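Long-range contacts in triacylglycerol lipase (Clostridium botulinum, PDB 5AH1), which hydrolyses ester bonds as a zinc-binding alpha/beta-hydrolase, acting on synthetic polyesters and probably on triacylglycerols: residues M87-D92 against D268-Q273; E116-T121 against G165-I170; A120-V125 against C133-Y138. All blocks are in the same frame, centred on the assembly; numbering follows the deposited sequence.

In the fold
All three contacts gather near one edge of the main parallel sheet, by the outermost strand 117-120. Contacts 1 and 3 are buried, their centres about 9 Å apart, whereas contact 2 lies at the surface, about 17 Å from the centre of the chain. Contacts 2 and 3 share Ala120 and Thr121, where strand 117-120 passes into the loop before helix 128-140, and contact 2 adds the loop 165-170 on the outside. Contact 1 joins two loops, and Met87 N probably bonds to Pro124 O of contact 3. Chemistry follows place: an ammonium group and a water inside contact 1, two tyrosine rings meeting obliquely in contact 2, with waters joining each hydroxyl to the opposite segment, and one direct carboxylate-to-backbone bond in contact 3.

Contact 1 (M87-D92 against D268-Q273); sequences MGFGRD and DLKLDQ
With CG anti to the carbonyl carbon (chi1 -63°), Phe89 brings the edge of its ring to Asp268, Leu269 and Lys270. Lys270 has CG in the same setting, and a bend at the last torsion (chi4 66°) places NZ near that ring. Asp268 O lies in the ring plane, 3.4 Å from Phe89 CE1, so the carbonyl faces the rim of the ring. Lys270 NZ is near the plane too, 3.8 Å from Phe89 CD1, which sets the ammonium beside the rim and not over a face. Leu269 comes in with one methyl: CD2 is 4.2 Å from Phe89 CZ and 4.1 Å from Met87 SD, and thus touches Phe89 and Met87 alike.

These loops follow strand 80-83 and helix 242-257 of the alpha/beta-hydrolase fold, and segment 268-273 opens with an Asx turn, Asp268 OD1 accepting from Lys270 N at 2.8 Å from above the carboxylate plane. No direct hydrogen bond crosses between the segments, but a water does the linking: it donates to Gly88 O and accepts from Lys270 NZ, 2.8 Å from that nitrogen. The same NZ donates to Asp268 O over 2.9 Å and forms a salt bridge with Glu93. Three acceptors, the water, Asp268 O and the Glu93 carboxylate, thus grip the ammonium of this buried lysine, whose charge Glu93 would probably offset. Asp268 OD2, the other carboxylate oxygen of the Asx residue, is bound by Arg161 in a salt bridge. On the apolar side, Phe250 of helix 242-257 touches both Met87 and Leu269, while Leu253 of that helix packs on Phe89.

Contact 2 (E116-T121 against G165-I170); sequences ETYTAT and GIYKNI
Tyr118, in strand 117-120, comes closest to Ile166 of the irregular segment 165-170, their CA atoms 7.0 Å apart, and no hydrogen bond runs directly between the two segments; a type I turn from Tyr167 to Ile170 folds the second one back. In the conformer described, Ile166 reaches the strand through CD1, which sits 3.6 Å from Tyr118 CB and equally close to Thr119 O. With CG1 in the crowded position between backbone N and carbonyl carbon (chi1 53°), the side chain runs on extended (chi2 170°) to that methyl. The same methyl approaches Ala120 CB at 4.3 Å. Ile166 O, in turn, lies over one face of the Tyr118 ring, offset toward the rim and 3.6 Å from CE1.

The two tyrosine side chains cross at about a right angle. Their rings meet obliquely, with planes at 41°, and Tyr118 CE2 is 3.7 Å from Tyr167 CD1. Glu116, extended beyond CG, holds the phenol of Tyr118: OH donates to OE2 over 2.6 Å, using the anti lone pair of that oxygen. OE2 is also 3.7 Å from Tyr167 CE1, the carboxylate plane turned well away from that of the ring. Two waters complete the polar fringe. One donates to Glu116 OE1 and is hydrogen-bonded to Tyr167 OH; the other donates to Ile166 O and, weakly, to Tyr118 OH.

Strand 117-120 is an outermost strand of the main parallel sheet, pairing through its backbone with strand 80-83, and the loop 165-170 covers its flank. Tyr138 of helix 128-140 touches both Ala120 and Ile166, and Tyr167 rests on Ile176 of strand 176-181.

Contact 3 (A120-V125 against C133-Y138); sequences ATVGPV and CELYAY
Ala120 and Val122 pass close to Tyr138 and Glu134 of helix 128-140, with CA atoms 6.3 and 5.7 Å apart respectively, as the chain leaves strand 117-120. One direct hydrogen bond joins the segments: Gly123 N donates to Glu134 OE1 over 2.7 Å (N-H...O angle 153°), nearly along the C-O axis of that oxygen. Glu134 OE2 is hydrogen-bonded to Tyr146 OH, so both carboxylate oxygens are engaged; the Glu134 side chain lies about 7 Å from the zinc ion.

With CG anti to the backbone N (chi1 -158°), Tyr138 starts out toward the loop and turns one ring face to the backbone. Thr121 N, which has no hydrogen-bond partner, lies 3.7 Å above the centre of that face with its N-H directed at the ring, the peptide standing steeply to it. Tyr138 CD2 is 3.4 Å from Thr121 O. Ala120 CB and Leu135 CD1 are pressed to 3.3 Å, tighter than usual, while Val122 CG1 packs on Leu135 CB at 3.9 Å.

This is the strand-to-helix connection of an alpha/beta fold, the helix lying against the strand it follows. Leu135 reaches on to Val83 of strand 80-83 and to Ile188 and Leu191 of helix 183-197.

Contact 1 (M87-D92 against D268-Q273)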
loop_
_atom_site.group_PDB
_atom_site.type_symbol
_atom_site.label_atom_id
_atom_site.label_comp_id
_atom_site.label_asym_id
_atom_site.label_seq_id
_atom_site.Cartn_x
_atom_site.Cartn_y
_atom_site.Cartn_z
ATOM N N MET A 87 -6.018 0.408 -5.494
ATOM C CA MET A 87 -7.070 -0.485 -5.970
ATOM C C MET A 87 -7.286 -1.705 -5.065
ATOM O O MET A 87 -7.621 -2.792 -5.536
ATOM C CB MET A 87 -6.859 -0.855 -7.449
ATOM C CG MET A 87 -7.267 0.300 -8.392
ATOM S SD MET A 87 -9.065 0.542 -8.414
ATOM C CE MET A 87 -9.512 -0.814 -9.465
ATOM N N GLY A 88 -7.117 -1.497 -3.755
ATOM C CA GLY A 88 -7.557 -2.449 -2.747
ATOM C C GLY A 88 -8.893 -2.041 -2.160
ATOM O O GLY A 88 -9.229 -0.851 -2.152
ATOM N N PHE A 89 -9.665 -3.027 -1.702
ATOM C CA PHE A 89 -11.029 -2.812 -1.223
ATOM C C PHE A 89 -11.243 -3.418 0.158
ATOM O O PHE A 89 -10.344 -4.060 0.701
ATOM C CB PHE A 89 -12.007 -3.348 -2.264
ATOM C CG PHE A 89 -11.904 -2.604 -3.558
ATOM C CD1 PHE A 89 -12.555 -1.392 -3.729
ATOM C CD2 PHE A 89 -11.094 -3.074 -4.582
ATOM C CE1 PHE A 89 -12.407 -0.653 -4.907
ATOM C CE2 PHE A 89 -10.956 -2.350 -5.759
ATOM C CZ PHE A 89 -11.618 -1.137 -5.923
ATOM N N GLY A 90 -12.424 -3.191 0.719
ATOM C CA GLY A 90 -12.717 -3.567 2.091
ATOM C C GLY A 90 -13.222 -4.977 2.256
ATOM O O GLY A 90 -13.519 -5.682 1.286
ATOM N N ARG A 91 -13.322 -5.381 3.514
ATOM C CA ARG A 91 -13.772 -6.724 3.869
ATOM C C ARG A 91 -15.187 -7.027 3.403
ATOM O O ARG A 91 -15.524 -8.186 3.200
ATOM C CB ARG A 91 -13.683 -6.927 5.381
ATOM C CG ARG A 91 -12.270 -6.990 5.896
ATOM C CD ARG A 91 -12.226 -7.239 7.409
ATOM N NE ARG A 91 -12.899 -8.468 7.825
ATOM C CZ ARG A 91 -12.339 -9.670 7.781
ATOM N NH1 ARG A 91 -11.107 -9.830 7.325
ATOM N NH2 ARG A 91 -13.016 -10.734 8.181
ATOM N N ASP A 92 -16.005 -5.984 3.251
ATOM C CA ASP A 92 -17.386 -6.106 2.796
ATOM C C ASP A 92 -17.522 -5.953 1.281
ATOM O O ASP A 92 -18.631 -5.854 0.767
ATOM C CB ASP A 92 -18.246 -5.036 3.475
ATOM C CG ASP A 92 -17.829 -3.617 3.094
ATOM O OD1 ASP A 92 -16.613 -3.349 3.012
ATOM O OD2 ASP A 92 -18.725 -2.770 2.872
ATOM N N ASP A 268 -16.536 0.039 -4.436
ATOM C CA ASP A 268 -16.812 1.474 -4.392
ATOM C C ASP A 268 -15.451 2.157 -4.480
ATOM O O ASP A 268 -14.528 1.794 -3.753
ATOM C CB ASP A 268 -17.527 1.755 -3.058
ATOM C CG ASP A 268 -17.831 3.233 -2.791
ATOM O OD1 ASP A 268 -17.415 4.138 -3.547
ATOM O OD2 ASP A 268 -18.521 3.479 -1.768
ATOM N N LEU A 269 -15.299 3.098 -5.402
ATOM C CA LEU A 269 -14.022 3.807 -5.577
ATOM C C LEU A 269 -13.822 4.938 -4.570
ATOM O O LEU A 269 -12.728 5.485 -4.467
ATOM C CB LEU A 269 -13.874 4.344 -6.993
ATOM C CG LEU A 269 -13.930 3.275 -8.080
ATOM C CD1 LEU A 269 -13.971 3.923 -9.453
ATOM C CD2 LEU A 269 -12.760 2.307 -7.968
ATOM N N LYS A 270 -14.867 5.272 -3.817
ATOM C CA LYS A 270 -14.753 6.154 -2.650
ATOM C C LYS A 270 -14.198 7.537 -2.987
ATOM O O LYS A 270 -13.482 8.138 -2.188
ATOM C CB LYS A 270 -13.926 5.474 -1.547
ATOM C CG LYS A 270 -14.354 4.030 -1.299
ATOM C CD LYS A 270 -13.695 3.364 -0.079
ATOM C CE LYS A 270 -14.190 1.939 0.085
ATOM N NZ LYS A 270 -13.772 1.040 -1.005
ATOM N N LEU A 271 -14.610 8.077 -4.134
ATOM C CA LEU A 271 -14.192 9.408 -4.572
ATOM C C LEU A 271 -15.237 10.475 -4.209
ATOM O O LEU A 271 -15.402 11.456 -4.928
ATOM C CB LEU A 271 -13.889 9.383 -6.079
ATOM C CG LEU A 271 -12.625 8.571 -6.409
ATOM C CD1 LEU A 271 -12.573 8.245 -7.885
ATOM C CD2 LEU A 271 -11.353 9.281 -5.969
ATOM N N ASP A 272 -15.901 10.276 -3.079
ATOM C CA ASP A 272 -16.913 11.191 -2.562
ATOM C C ASP A 272 -16.426 12.640 -2.537
ATOM O O ASP A 272 -17.184 13.564 -2.845
ATOM C CB ASP A 272 -17.313 10.815 -1.129
ATOM C CG ASP A 272 -17.806 9.389 -0.984
ATOM O OD1 ASP A 272 -17.266 8.471 -1.631
ATOM O OD2 ASP A 272 -18.736 9.194 -0.175
ATOM N N GLN A 273 -15.170 12.838 -2.148
ATOM C CA GLN A 273 -14.661 14.184 -1.906
ATOM C C GLN A 273 -14.558 14.995 -3.186
ATOM O O GLN A 273 -14.571 16.211 -3.141
ATOM C CB GLN A 273 -13.329 14.163 -1.136
ATOM C CG GLN A 273 -12.081 13.794 -1.940
ATOM C CD GLN A 273 -11.894 12.306 -2.106
ATOM O OE1 GLN A 273 -12.846 11.551 -2.316
ATOM N NE2 GLN A 273 -10.648 11.869 -2.010
HETATM O O HOH W 1 -11.018 0.706 -0.770
#

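Contact 2 (E116-T121 against G165-I170)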
loop_
_atom_site.group_PDB
_atom_site.type_symbol
_atom_site.label_atom_id
_atom_site.label_comp_id
_atom_site.label_asym_id
_atom_site.label_seq_id
_atom_site.Cartn_x
_atom_site.Cartn_y
_atom_site.Cartn_z
ATOM N N GLU A 116 -3.958 -9.870 17.945
ATOM C CA GLU A 116 -5.058 -8.928 17.743
ATOM C C GLU A 116 -4.800 -8.099 16.489
ATOM O O GLU A 116 -3.763 -7.435 16.377
ATOM C CB GLU A 116 -5.219 -8.022 18.966
ATOM C CG GLU A 116 -6.474 -7.155 18.929
ATOM C CD GLU A 116 -6.555 -6.178 20.085
ATOM O OE1 GLU A 116 -5.679 -6.226 20.966
ATOM O OE2 GLU A 116 -7.489 -5.353 20.122
ATOM N N THR A 117 -5.737 -8.167 15.545
ATOM C CA THR A 117 -5.554 -7.592 14.217
ATOM C C THR A 117 -6.857 -7.025 13.672
ATOM O O THR A 117 -7.912 -7.657 13.764
ATOM C CB THR A 117 -5.037 -8.654 13.217
ATOM O OG1 THR A 117 -3.779 -9.171 13.665
ATOM C CG2 THR A 117 -4.851 -8.073 11.809
ATOM N N TYR A 118 -6.737 -5.841 13.085
ATOM C CA TYR A 118 -7.825 -5.154 12.393
ATOM C C TYR A 118 -7.410 -4.809 10.982
ATOM O O TYR A 118 -6.217 -4.768 10.648
ATOM C CB TYR A 118 -8.185 -3.864 13.134
ATOM C CG TYR A 118 -8.497 -4.099 14.576
ATOM C CD1 TYR A 118 -9.765 -4.494 14.946
ATOM C CD2 TYR A 118 -7.531 -3.985 15.561
ATOM C CE1 TYR A 118 -10.081 -4.753 16.249
ATOM C CE2 TYR A 118 -7.843 -4.244 16.897
ATOM C CZ TYR A 118 -9.120 -4.636 17.231
ATOM O OH TYR A 118 -9.468 -4.912 18.547
ATOM N N THR A 119 -8.411 -4.527 10.164
ATOM C CA THR A 119 -8.201 -4.137 8.779
ATOM C C THR A 119 -8.825 -2.766 8.564
ATOM O O THR A 119 -9.985 -2.548 8.906
ATOM C CB THR A 119 -8.856 -5.144 7.819
ATOM O OG1 THR A 119 -8.262 -6.434 8.011
ATOM C CG2 THR A 119 -8.655 -4.742 6.368
ATOM N N ALA A 120 -8.040 -1.835 8.036
ATOM C CA ALA A 120 -8.557 -0.519 7.673
ATOM C C ALA A 120 -8.740 -0.430 6.172
ATOM O O ALA A 120 -7.955 -0.994 5.410
ATOM C CB ALA A 120 -7.636 0.570 8.158
ATOM N N THR A 121 -9.747 0.327 5.751
ATOM C CA THR A 121 -10.044 0.479 4.334
ATOM C C THR A 121 -10.114 1.963 3.997
ATOM O O THR A 121 -10.791 2.727 4.692
ATOM C CB THR A 121 -11.316 -0.286 3.977
ATOM O OG1 THR A 121 -11.053 -1.677 4.248
ATOM C CG2 THR A 121 -11.688 -0.093 2.519
ATOM N N GLY A 165 -15.166 3.353 13.537
ATOM C CA GLY A 165 -13.930 3.268 14.300
ATOM C C GLY A 165 -13.637 1.836 14.673
ATOM O O GLY A 165 -14.476 1.191 15.305
ATOM N N ILE A 166 -12.477 1.322 14.274
ATOM C CA ILE A 166 -12.110 -0.069 14.584
ATOM C C ILE A 166 -11.182 -0.206 15.783
ATOM O O ILE A 166 -11.024 -1.298 16.313
ATOM C CB ILE A 166 -11.440 -0.796 13.399
ATOM C CG1 ILE A 166 -10.252 0.023 12.881
ATOM C CG2 ILE A 166 -12.475 -1.101 12.319
ATOM C CD1 ILE A 166 -9.372 -0.684 11.895
ATOM N N TYR A 167 -10.562 0.888 16.217
ATOM C CA TYR A 167 -9.721 0.827 17.421
ATOM C C TYR A 167 -9.816 2.163 18.131
ATOM O O TYR A 167 -8.866 2.943 18.181
ATOM C CB TYR A 167 -8.271 0.420 17.113
ATOM C CG TYR A 167 -7.499 -0.065 18.325
ATOM C CD1 TYR A 167 -7.885 -1.219 19.013
ATOM C CD2 TYR A 167 -6.374 0.619 18.774
ATOM C CE1 TYR A 167 -7.182 -1.658 20.117
ATOM C CE2 TYR A 167 -5.662 0.178 19.883
ATOM C CZ TYR A 167 -6.075 -0.961 20.557
ATOM O OH TYR A 167 -5.376 -1.418 21.654
ATOM N N LYS A 168 -10.998 2.411 18.686
ATOM C CA LYS A 168 -11.372 3.741 19.130
ATOM C C LYS A 168 -10.557 4.251 20.310
ATOM O O LYS A 168 -10.479 5.463 20.522
ATOM C CB LYS A 168 -12.859 3.779 19.479
ATOM C CG LYS A 168 -13.787 3.658 18.273
ATOM C CD LYS A 168 -15.254 3.890 18.675
ATOM C CE LYS A 168 -16.030 2.591 18.779
ATOM N NZ LYS A 168 -16.208 1.916 17.455
ATOM N N ASN A 169 -9.945 3.326 21.049
ATOM C CA ASN A 169 -9.196 3.654 22.261
ATOM C C ASN A 169 -7.711 3.932 22.010
ATOM O O ASN A 169 -6.938 4.111 22.955
ATOM C CB ASN A 169 -9.361 2.535 23.302
ATOM C CG ASN A 169 -8.918 1.166 22.783
ATOM O OD1 ASN A 169 -9.078 0.842 21.597
ATOM N ND2 ASN A 169 -8.371 0.346 23.682
ATOM N N ILE A 170 -7.318 3.979 20.739
ATOM C CA ILE A 170 -5.930 4.248 20.374
ATOM C C ILE A 170 -5.409 5.487 21.096
ATOM O O ILE A 170 -6.130 6.469 21.254
ATOM C CB ILE A 170 -5.799 4.432 18.840
ATOM C CG1 ILE A 170 -4.328 4.450 18.436
ATOM C CG2 ILE A 170 -6.571 5.678 18.324
ATOM C CD1 ILE A 170 -4.130 4.275 16.922
HETATM O O HOH W 2 -5.689 -4.003 22.486
HETATM O O HOH W 3 -11.581 -2.254 18.863
#

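Contact 3 (A120-V125 against C133-Y138)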
loop_
_atom_site.group_PDB
_atom_site.type_symbol
_atom_site.label_atom_id
_atom_site.label_comp_id
_atom_site.label_asym_id
_atom_site.label_seq_id
_atom_site.Cartn_x
_atom_site.Cartn_y
_atom_site.Cartn_z
ATOM N N ALA A 120 -8.040 -1.835 8.036
ATOM C CA ALA A 120 -8.557 -0.519 7.673
ATOM C C ALA A 120 -8.740 -0.430 6.172
ATOM O O ALA A 120 -7.955 -0.994 5.410
ATOM C CB ALA A 120 -7.636 0.570 8.158
ATOM N N THR A 121 -9.747 0.327 5.751
ATOM C CA THR A 121 -10.044 0.479 4.334
ATOM C C THR A 121 -10.114 1.963 3.997
ATOM O O THR A 121 -10.791 2.727 4.692
ATOM C CB THR A 121 -11.316 -0.286 3.977
ATOM O OG1 THR A 121 -11.053 -1.677 4.248
ATOM C CG2 THR A 121 -11.688 -0.093 2.519
ATOM N N VAL A 122 -9.376 2.361 2.964
ATOM C CA VAL A 122 -9.260 3.748 2.544
ATOM C C VAL A 122 -9.470 3.859 1.027
ATOM O O VAL A 122 -9.696 2.849 0.362
ATOM C CB VAL A 122 -7.896 4.340 2.983
ATOM C CG1 VAL A 122 -7.751 4.274 4.512
ATOM C CG2 VAL A 122 -6.726 3.625 2.300
ATOM N N GLY A 123 -9.420 5.075 0.473
ATOM C CA GLY A 123 -9.724 5.253 -0.928
ATOM C C GLY A 123 -8.752 4.476 -1.807
ATOM O O GLY A 123 -7.525 4.603 -1.635
ATOM N N PRO A 124 -9.267 3.669 -2.744
ATOM C CA PRO A 124 -8.375 2.844 -3.564
ATOM C C PRO A 124 -7.503 3.646 -4.543
ATOM O O PRO A 124 -6.449 3.151 -4.955
ATOM C CB PRO A 124 -9.336 1.913 -4.309
ATOM C CG PRO A 124 -10.634 2.641 -4.319
ATOM C CD PRO A 124 -10.685 3.369 -3.012
ATOM N N VAL A 125 -7.943 4.832 -4.962
ATOM C CA VAL A 125 -7.193 5.601 -5.950
ATOM C C VAL A 125 -6.969 7.058 -5.547
ATOM O O VAL A 125 -6.579 7.880 -6.366
ATOM C CB VAL A 125 -7.900 5.530 -7.331
ATOM C CG1 VAL A 125 -7.990 4.082 -7.832
ATOM C CG2 VAL A 125 -9.297 6.156 -7.297
ATOM N N CYS A 133 -5.947 10.686 6.020
ATOM C CA CYS A 133 -7.071 11.268 6.733
ATOM C C CYS A 133 -8.184 10.248 6.893
ATOM O O CYS A 133 -8.833 10.179 7.933
ATOM C CB CYS A 133 -7.600 12.496 5.989
ATOM S SG CYS A 133 -6.420 13.886 5.880
ATOM N N GLU A 134 -8.419 9.463 5.846
ATOM C CA GLU A 134 -9.415 8.398 5.903
ATOM C C GLU A 134 -9.004 7.328 6.912
ATOM O O GLU A 134 -9.843 6.832 7.664
ATOM C CB GLU A 134 -9.629 7.819 4.514
ATOM C CG GLU A 134 -10.256 8.848 3.569
ATOM C CD GLU A 134 -10.024 8.552 2.106
ATOM O OE1 GLU A 134 -9.472 7.490 1.759
ATOM O OE2 GLU A 134 -10.419 9.403 1.273
ATOM N N LEU A 135 -7.725 6.969 6.929
ATOM C CA LEU A 135 -7.216 5.969 7.860
ATOM C C LEU A 135 -7.387 6.405 9.323
ATOM O O LEU A 135 -7.806 5.618 10.180
ATOM C CB LEU A 135 -5.748 5.687 7.550
ATOM C CG LEU A 135 -5.046 4.654 8.418
ATOM C CD1 LEU A 135 -5.792 3.332 8.418
ATOM C CD2 LEU A 135 -3.619 4.477 7.923
ATOM N N TYR A 136 -7.076 7.669 9.598
ATOM C CA TYR A 136 -7.321 8.249 10.912
ATOM C C TYR A 136 -8.772 8.049 11.357
ATOM O O TYR A 136 -9.035 7.497 12.430
ATOM C CB TYR A 136 -6.924 9.733 10.907
ATOM C CG TYR A 136 -7.291 10.455 12.172
ATOM C CD1 TYR A 136 -6.477 10.409 13.293
ATOM C CD2 TYR A 136 -8.460 11.187 12.249
ATOM C CE1 TYR A 136 -6.833 11.063 14.460
ATOM C CE2 TYR A 136 -8.828 11.836 13.408
ATOM C CZ TYR A 136 -8.013 11.763 14.519
ATOM O OH TYR A 136 -8.374 12.423 15.670
ATOM N N ALA A 137 -9.713 8.432 10.513
ATOM C CA ALA A 137 -11.125 8.296 10.861
ATOM C C ALA A 137 -11.550 6.842 10.953
ATOM O O ALA A 137 -12.398 6.492 11.783
ATOM C CB ALA A 137 -11.980 9.032 9.856
ATOM N N TYR A 138 -10.988 5.992 10.100
ATOM C CA TYR A 138 -11.345 4.578 10.103
ATOM C C TYR A 138 -10.975 3.934 11.433
ATOM O O TYR A 138 -11.673 3.041 11.924
ATOM C CB TYR A 138 -10.664 3.824 8.945
ATOM C CG TYR A 138 -11.395 2.563 8.593
ATOM C CD1 TYR A 138 -11.159 1.390 9.285
ATOM C CD2 TYR A 138 -12.402 2.563 7.640
ATOM C CE1 TYR A 138 -11.863 0.237 9.005
ATOM C CE2 TYR A 138 -13.116 1.416 7.361
ATOM C CZ TYR A 138 -12.837 0.257 8.045
ATOM O OH TYR A 138 -13.562 -0.885 7.789
#